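PDB 4HIZ: endosialidase, which cleaves alpha-2,8 and alpha-2,9 linkages within sialic acid polymers, probably allowing the phage to degrade the polysialic acid capsule of its bacterial host. Local coordinates for residues 339-342 / 343-346; 365-368 / 369-372; 414-417 / 418-421. All coordinates share one frame; numbering follows the deposited sequence.

Contact 1: residues 339-342 / 343-346; sequences ISQE and YADN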
loop_
_atom_site.group_PDB
_atom_site.type_symbol
_atom_site.label_atom_id
_atom_site.label_comp_id
_atom_site.label_asym_id
_atom_site.label_seq_id
_atom_site.Cartn_x
_atom_site.Cartn_y
_atom_site.Cartn_z
ATOM N N ILE A 339 45.552 -12.318 4.834
ATOM C CA ILE A 339 46.090 -11.904 6.119
ATOM C C ILE A 339 46.745 -13.125 6.775
ATOM O O ILE A 339 46.590 -14.264 6.305
ATOM C CB ILE A 339 44.985 -11.302 7.028
ATOM C CG1 ILE A 339 43.961 -12.371 7.467
ATOM C CG2 ILE A 339 44.310 -10.139 6.308
ATOM C CD1 ILE A 339 42.973 -11.833 8.554
ATOM N N SER A 340 47.505 -12.890 7.832
ATOM C CA SER A 340 48.252 -13.943 8.524
ATOM C C SER A 340 47.340 -15.014 9.109
ATOM O O SER A 340 46.211 -14.708 9.525
ATOM C CB SER A 340 49.070 -13.316 9.655
ATOM O OG SER A 340 49.970 -12.329 9.160
ATOM N N GLN A 341 47.845 -16.242 9.218
ATOM C CA GLN A 341 47.053 -17.347 9.725
ATOM C C GLN A 341 46.506 -17.059 11.127
ATOM O O GLN A 341 45.364 -17.428 11.455
ATOM C CB GLN A 341 47.923 -18.619 9.751
ATOM C CG GLN A 341 47.075 -19.869 9.962
ATOM C CD GLN A 341 46.208 -20.111 8.756
ATOM O OE1 GLN A 341 46.723 -20.297 7.644
ATOM N NE2 GLN A 341 44.891 -20.091 8.947
ATOM N N GLU A 342 47.318 -16.387 11.941
ATOM C CA GLU A 342 46.948 -16.056 13.321
ATOM C C GLU A 342 45.593 -15.348 13.390
ATOM O O GLU A 342 44.806 -15.565 14.322
ATOM C CB GLU A 342 48.023 -15.151 13.934
ATOM C CG GLU A 342 47.711 -14.621 15.305
ATOM C CD GLU A 342 48.864 -13.861 15.941
ATOM O OE1 GLU A 342 49.895 -13.643 15.267
ATOM O OE2 GLU A 342 48.740 -13.479 17.127
ATOM N N TYR A 343 45.346 -14.480 12.418
ATOM C CA TYR A 343 44.134 -13.644 12.433
ATOM C C TYR A 343 43.052 -14.185 11.499
ATOM O O TYR A 343 41.894 -13.786 11.598
ATOM C CB TYR A 343 44.526 -12.206 12.067
ATOM C CG TYR A 343 45.441 -11.612 13.112
ATOM C CD1 TYR A 343 44.930 -11.179 14.338
ATOM C CD2 TYR A 343 46.833 -11.569 12.916
ATOM C CE1 TYR A 343 45.766 -10.665 15.317
ATOM C CE2 TYR A 343 47.661 -11.073 13.892
ATOM C CZ TYR A 343 47.134 -10.611 15.078
ATOM O OH TYR A 343 47.988 -10.086 16.029
ATOM N N ALA A 344 43.424 -15.123 10.615
ATOM C CA ALA A 344 42.430 -15.806 9.760
ATOM C C ALA A 344 41.712 -16.946 10.485
ATOM O O ALA A 344 40.579 -17.306 10.115
ATOM C CB ALA A 344 43.098 -16.365 8.486
ATOM N N ASP A 345 42.371 -17.553 11.482
ATOM C CA ASP A 345 41.747 -18.673 12.206
ATOM C C ASP A 345 40.457 -18.157 12.836
ATOM O O ASP A 345 40.412 -17.010 13.278
ATOM C CB ASP A 345 42.652 -19.193 13.333
ATOM C CG ASP A 345 43.878 -19.912 12.800
ATOM O OD1 ASP A 345 43.808 -20.392 11.651
ATOM O OD2 ASP A 345 44.895 -20.029 13.532
ATOM N N ASN A 346 39.428 -18.990 12.869
ATOM C CA ASN A 346 38.158 -18.551 13.480
ATOM C C ASN A 346 37.649 -17.192 12.972
ATOM O O ASN A 346 37.122 -16.397 13.749
ATOM C CB ASN A 346 38.326 -18.459 14.996
ATOM C CG ASN A 346 38.857 -19.755 15.600
ATOM O OD1 ASN A 346 39.932 -19.798 16.244
ATOM N ND2 ASN A 346 38.136 -20.816 15.364
HETATM O O HOH W 1 42.098 -15.529 14.635
HETATM O O HOH W 2 45.140 -17.706 16.082
#
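Glu342 and Tyr343, consecutive on a single turn of helix, lie side by side and point the same way, the carboxylate stacked on the phenol ring with the two planes 18° apart. Glu342 CG stands over one face, 4.0 Å from the centroid of the Tyr343 ring, in a CH-pi contact displaced toward the rim. The glutamate can track the ring because CG is anti to its backbone N (chi1 174°) and the chain stays extended beyond, carrying Glu342 CD to 3.7 Å from Tyr343 CE2. Tyr387 also stacks with this ring.

Gln341 behaves differently: it sets off away from the residues that follow, then folds back through a bend at chi2 (68°). Its NE2 thereby gives Asp345 OD1 a hydrogen bond of 2.9 Å, arriving on the syn side but well out of the carboxylate plane. A further bond from Gln341 NE2 to the backbone O of Arg317 helps fix the rotation of the amide.

At the start of the turn Ile339 CD1 packs 3.9 Å from Tyr343 CB, and Ser340 O accepts from both Tyr343 N and Ala344 N. The short helix joins strand 335-338 of one four-stranded antiparallel sheet to strand 347-355 of the next, a link between consecutive blades of the beta propeller characteristic of sialidases.

Contact 2: residues 365-368 / 369-372; sequences GTST and SAAG. With NA (sodium ion), chain B.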
loop_
_atom_site.group_PDB
_atom_site.type_symbol
_atom_site.label_atom_id
_atom_site.label_comp_id
_atom_site.label_asym_id
_atom_site.label_seq_id
_atom_site.Cartn_x
_atom_site.Cartn_y
_atom_site.Cartn_z
ATOM N N GLY A 365 34.533 -12.652 13.849
ATOM C CA GLY A 365 34.993 -13.793 14.660
ATOM C C GLY A 365 33.945 -14.901 14.582
ATOM O O GLY A 365 32.728 -14.606 14.574
ATOM N N THR A 366 34.369 -16.172 14.555
ATOM C CA THR A 366 33.381 -17.223 14.381
ATOM C C THR A 366 33.202 -18.083 15.621
ATOM O O THR A 366 32.397 -19.031 15.614
ATOM C CB THR A 366 33.679 -18.106 13.146
ATOM O OG1 THR A 366 34.974 -18.710 13.301
ATOM C CG2 THR A 366 33.650 -17.252 11.826
ATOM N N SER A 367 33.893 -17.732 16.703
ATOM C CA SER A 367 33.730 -18.477 17.960
ATOM C C SER A 367 33.668 -17.575 19.179
ATOM O O SER A 367 34.462 -16.655 19.337
ATOM C CB SER A 367 34.876 -19.486 18.123
ATOM O OG SER A 367 34.866 -20.111 19.409
ATOM N N THR A 368 32.738 -17.858 20.067
ATOM C CA THR A 368 32.696 -17.098 21.300
ATOM C C THR A 368 33.900 -17.434 22.215
ATOM O O THR A 368 34.232 -16.666 23.121
ATOM C CB THR A 368 31.385 -17.373 22.057
ATOM O OG1 THR A 368 31.243 -16.418 23.107
ATOM C CG2 THR A 368 31.435 -18.811 22.684
ATOM N N SER A 369 34.570 -18.556 21.958
ATOM C CA SER A 369 35.619 -19.009 22.868
ATOM C C SER A 369 37.024 -18.992 22.251
ATOM O O SER A 369 37.942 -19.709 22.696
ATOM C CB SER A 369 35.278 -20.402 23.379
ATOM O OG SER A 369 35.171 -21.320 22.294
ATOM N N ALA A 370 37.180 -18.191 21.216
ATOM C CA ALA A 370 38.503 -17.975 20.657
ATOM C C ALA A 370 38.609 -16.497 20.281
ATOM O O ALA A 370 37.594 -15.828 20.122
ATOM C CB ALA A 370 38.692 -18.860 19.446
ATOM N N ALA A 371 39.842 -16.005 20.143
ATOM C CA ALA A 371 40.080 -14.610 19.760
ATOM C C ALA A 371 39.238 -14.277 18.529
ATOM O O ALA A 371 39.152 -15.063 17.569
ATOM C CB ALA A 371 41.553 -14.378 19.505
ATOM N N GLY A 372 38.589 -13.112 18.570
ATOM C CA GLY A 372 37.550 -12.818 17.585
ATOM C C GLY A 372 37.964 -11.755 16.594
ATOM O O GLY A 372 39.114 -11.722 16.143
HETATM NA NA NA B . 36.406 -22.320 19.233
HETATM O O HOH W 3 36.320 -16.128 17.231
HETATM O O HOH W 4 37.666 -22.845 21.662
HETATM O O HOH W 5 37.934 -22.825 17.235
#
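Ser367 and Ser369 meet in the beta hairpin loop that links strands 358-365 and 374-378 of a propeller blade, where a type I turn runs from Ser367 to Ala370. Hydrogen bonding within the turn centres on one hydroxyl. Ser369 N donates to Ser367 OG over 3.0 Å at an N-H...O angle of 153°, which makes an ST turn of the first three residues. The serine can bend over its own backbone in this way because OG is anti to its N (chi1 172°), placing the oxygen beside the carbonyl carbon. Ser369 OG also lies 3.1 Å from Ser367 OG. Thr368 turns away from residues 369-372, its OG1 hydrogen-bonded to the backbone O of Glu424 and its own backbone O to Asn393 ND2.

Metal binding uses the same serine hydroxyl: Ser367 OG is 2.7 Å from a sodium ion. Two waters join it as ligands, and one of these is hydrogen-bonded to Ser369 OG, so that Ser369 serves as a second-shell residue. A different water spans the mouth of the loop, accepting from Ser367 N at 3.0 Å and also bonded to Ala371 O.

Van der Waals packing is slight. Ala370 CB rests against Ser367 CB and OG, 4.0 Å from Ser367 OG. At the base of the loop the outgoing and returning strands come together at glycines, with Gly365 CA and Gly372 CA just 4.0 Å apart.

Contact 3: residues 414-417 / 418-421; sequences ERSF and GEWE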
loop_
_atom_site.group_PDB
_atom_site.type_symbol
_atom_site.label_atom_id
_atom_site.label_comp_id
_atom_site.label_asym_id
_atom_site.label_seq_id
_atom_site.Cartn_x
_atom_site.Cartn_y
_atom_site.Cartn_z
ATOM N N GLU A 414 24.729 -8.018 17.743
ATOM C CA GLU A 414 24.669 -9.428 18.150
ATOM C C GLU A 414 23.403 -10.087 17.528
ATOM O O GLU A 414 22.442 -9.403 17.165
ATOM C CB GLU A 414 24.712 -9.571 19.678
ATOM C CG GLU A 414 23.498 -8.875 20.343
ATOM C CD GLU A 414 23.589 -8.817 21.872
ATOM O OE1 GLU A 414 24.536 -9.401 22.461
ATOM O OE2 GLU A 414 22.685 -8.189 22.499
ATOM N N ARG A 415 23.432 -11.406 17.355
ATOM C CA ARG A 415 22.342 -12.125 16.687
ATOM C C ARG A 415 21.117 -12.242 17.605
ATOM O O ARG A 415 19.977 -12.316 17.125
ATOM C CB ARG A 415 22.817 -13.549 16.331
ATOM C CG ARG A 415 23.979 -13.545 15.347
ATOM C CD ARG A 415 23.442 -13.379 13.934
ATOM N NE ARG A 415 24.589 -13.362 13.060
ATOM C CZ ARG A 415 24.572 -13.631 11.776
ATOM N NH1 ARG A 415 23.419 -13.906 11.145
ATOM N NH2 ARG A 415 25.732 -13.597 11.139
ATOM N N SER A 416 21.393 -12.303 18.901
ATOM C CA SER A 416 20.335 -12.402 19.919
ATOM C C SER A 416 20.878 -11.792 21.199
ATOM O O SER A 416 22.107 -11.693 21.360
ATOM C CB SER A 416 19.914 -13.878 20.113
ATOM O OG SER A 416 18.910 -13.968 21.134
ATOM N N PHE A 417 19.998 -11.363 22.110
ATOM C CA PHE A 417 20.477 -10.661 23.276
ATOM C C PHE A 417 21.519 -11.465 24.068
ATOM O O PHE A 417 21.349 -12.670 24.315
ATOM C CB PHE A 417 19.336 -10.299 24.249
ATOM C CG PHE A 417 19.842 -9.576 25.446
ATOM C CD1 PHE A 417 20.295 -8.265 25.330
ATOM C CD2 PHE A 417 19.973 -10.229 26.674
ATOM C CE1 PHE A 417 20.829 -7.592 26.430
ATOM C CE2 PHE A 417 20.524 -9.559 27.772
ATOM C CZ PHE A 417 20.944 -8.234 27.645
ATOM N N GLY A 418 22.589 -10.780 24.463
ATOM C CA GLY A 418 23.549 -11.324 25.404
ATOM C C GLY A 418 24.635 -12.188 24.759
ATOM O O GLY A 418 25.438 -12.784 25.485
ATOM N N GLU A 419 24.667 -12.283 23.433
ATOM C CA GLU A 419 25.720 -13.073 22.772
ATOM C C GLU A 419 26.981 -12.265 22.507
ATOM O O GLU A 419 28.025 -12.834 22.152
ATOM C CB GLU A 419 25.224 -13.679 21.452
ATOM C CG GLU A 419 24.078 -14.631 21.630
ATOM C CD GLU A 419 23.625 -15.267 20.322
ATOM O OE1 GLU A 419 24.244 -15.020 19.259
ATOM O OE2 GLU A 419 22.653 -16.045 20.359
ATOM N N TRP A 420 26.909 -10.944 22.669
ATOM C CA TRP A 420 28.048 -10.107 22.231
ATOM C C TRP A 420 29.344 -10.410 23.002
ATOM O O TRP A 420 30.448 -10.556 22.418
ATOM C CB TRP A 420 27.724 -8.620 22.413
ATOM C CG TRP A 420 28.805 -7.704 21.886
ATOM C CD1 TRP A 420 29.810 -7.153 22.615
ATOM C CD2 TRP A 420 28.933 -7.175 20.548
ATOM N NE1 TRP A 420 30.597 -6.350 21.808
ATOM C CE2 TRP A 420 30.060 -6.330 20.541
ATOM C CE3 TRP A 420 28.225 -7.365 19.358
ATOM C CZ2 TRP A 420 30.506 -5.672 19.377
ATOM C CZ3 TRP A 420 28.644 -6.694 18.209
ATOM C CH2 TRP A 420 29.780 -5.868 18.228
ATOM N N GLU A 421 29.221 -10.466 24.316
ATOM C CA GLU A 421 30.408 -10.597 25.167
ATOM C C GLU A 421 31.135 -11.919 24.961
ATOM O O GLU A 421 30.526 -12.965 24.716
ATOM C CB GLU A 421 30.013 -10.463 26.647
ATOM C CG GLU A 421 29.498 -9.049 27.060
ATOM C CD GLU A 421 27.992 -8.839 26.936
ATOM O OE1 GLU A 421 27.313 -9.573 26.166
ATOM O OE2 GLU A 421 27.511 -7.913 27.640
HETATM O O HOH W 6 25.649 -12.903 18.245
#
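The backbone from Ser416 to Glu419 forms a type II beta turn, with Gly418 in the positive-phi position (85°) and a weak 3.3 Å hydrogen bond from Glu419 N to Ser416 O. Across its mouth reaches Glu414, whose CG lies between the backbone N and the carbonyl carbon (chi1 62°) and whose chain is extended from there on. This carries the carboxylate over the backbone amides of the second half. Trp420 N bonds to Glu414 OE1 at 2.8 Å, met nearly head-on to the C-O bond, and Gly418 N gives both carboxylate oxygens weak bonds, the one to Glu414 OE2 being 3.3 Å long.

The turn belongs to the long loop connecting strands 407-413 and 435-442, antiparallel neighbours in a sheet of the propeller domain. Arg435, from the second of these strands, makes salt bridges to Glu414 OE2 and to Glu421 OE1, and its charge would probably offset the proximity of the two acids.

Two aromatic rings flank this stretch. Phe417 presents one face to the peptide that follows, with Gly418 CA 4.1 Å from the ring centroid in a CH-pi contact. The indole of Trp420 instead offers its edge, CE3 lying 3.9 Å from Glu414 N. Glu419 runs extended alongside Ser416, its OE2 3.5 Å from Ser416 CB, bonded to Asn427 N and salt-bridged to Arg428. Its other oxygen, Glu419 OE1, receives a bond of 2.7 Å from a water that in turn accepts from Arg415 N.

Along the chain the three contacts follow in series; none nests within or crosses another. Contact 1 forms the helical turn between strands 335-338 and 347-355, contact 2 the hairpin loop after strand 358-365, and contact 3 the turn after strand 407-413. Contacts 1 and 2 touch, Asn346 O probably accepting a hydrogen bond from Thr366 N, and Arg389 bonds to Glu342 O in one and Gly372 O in the other. Contacts 2 and 3 meet more lightly, by packing of Thr368 OG1 against Glu421 O, while His396 bonds to both Gly365 and Arg415. Contacts 1 and 3 stay about 12 Å apart at their nearest atoms; contact 2, in the blade that follows contact 1, lies between them.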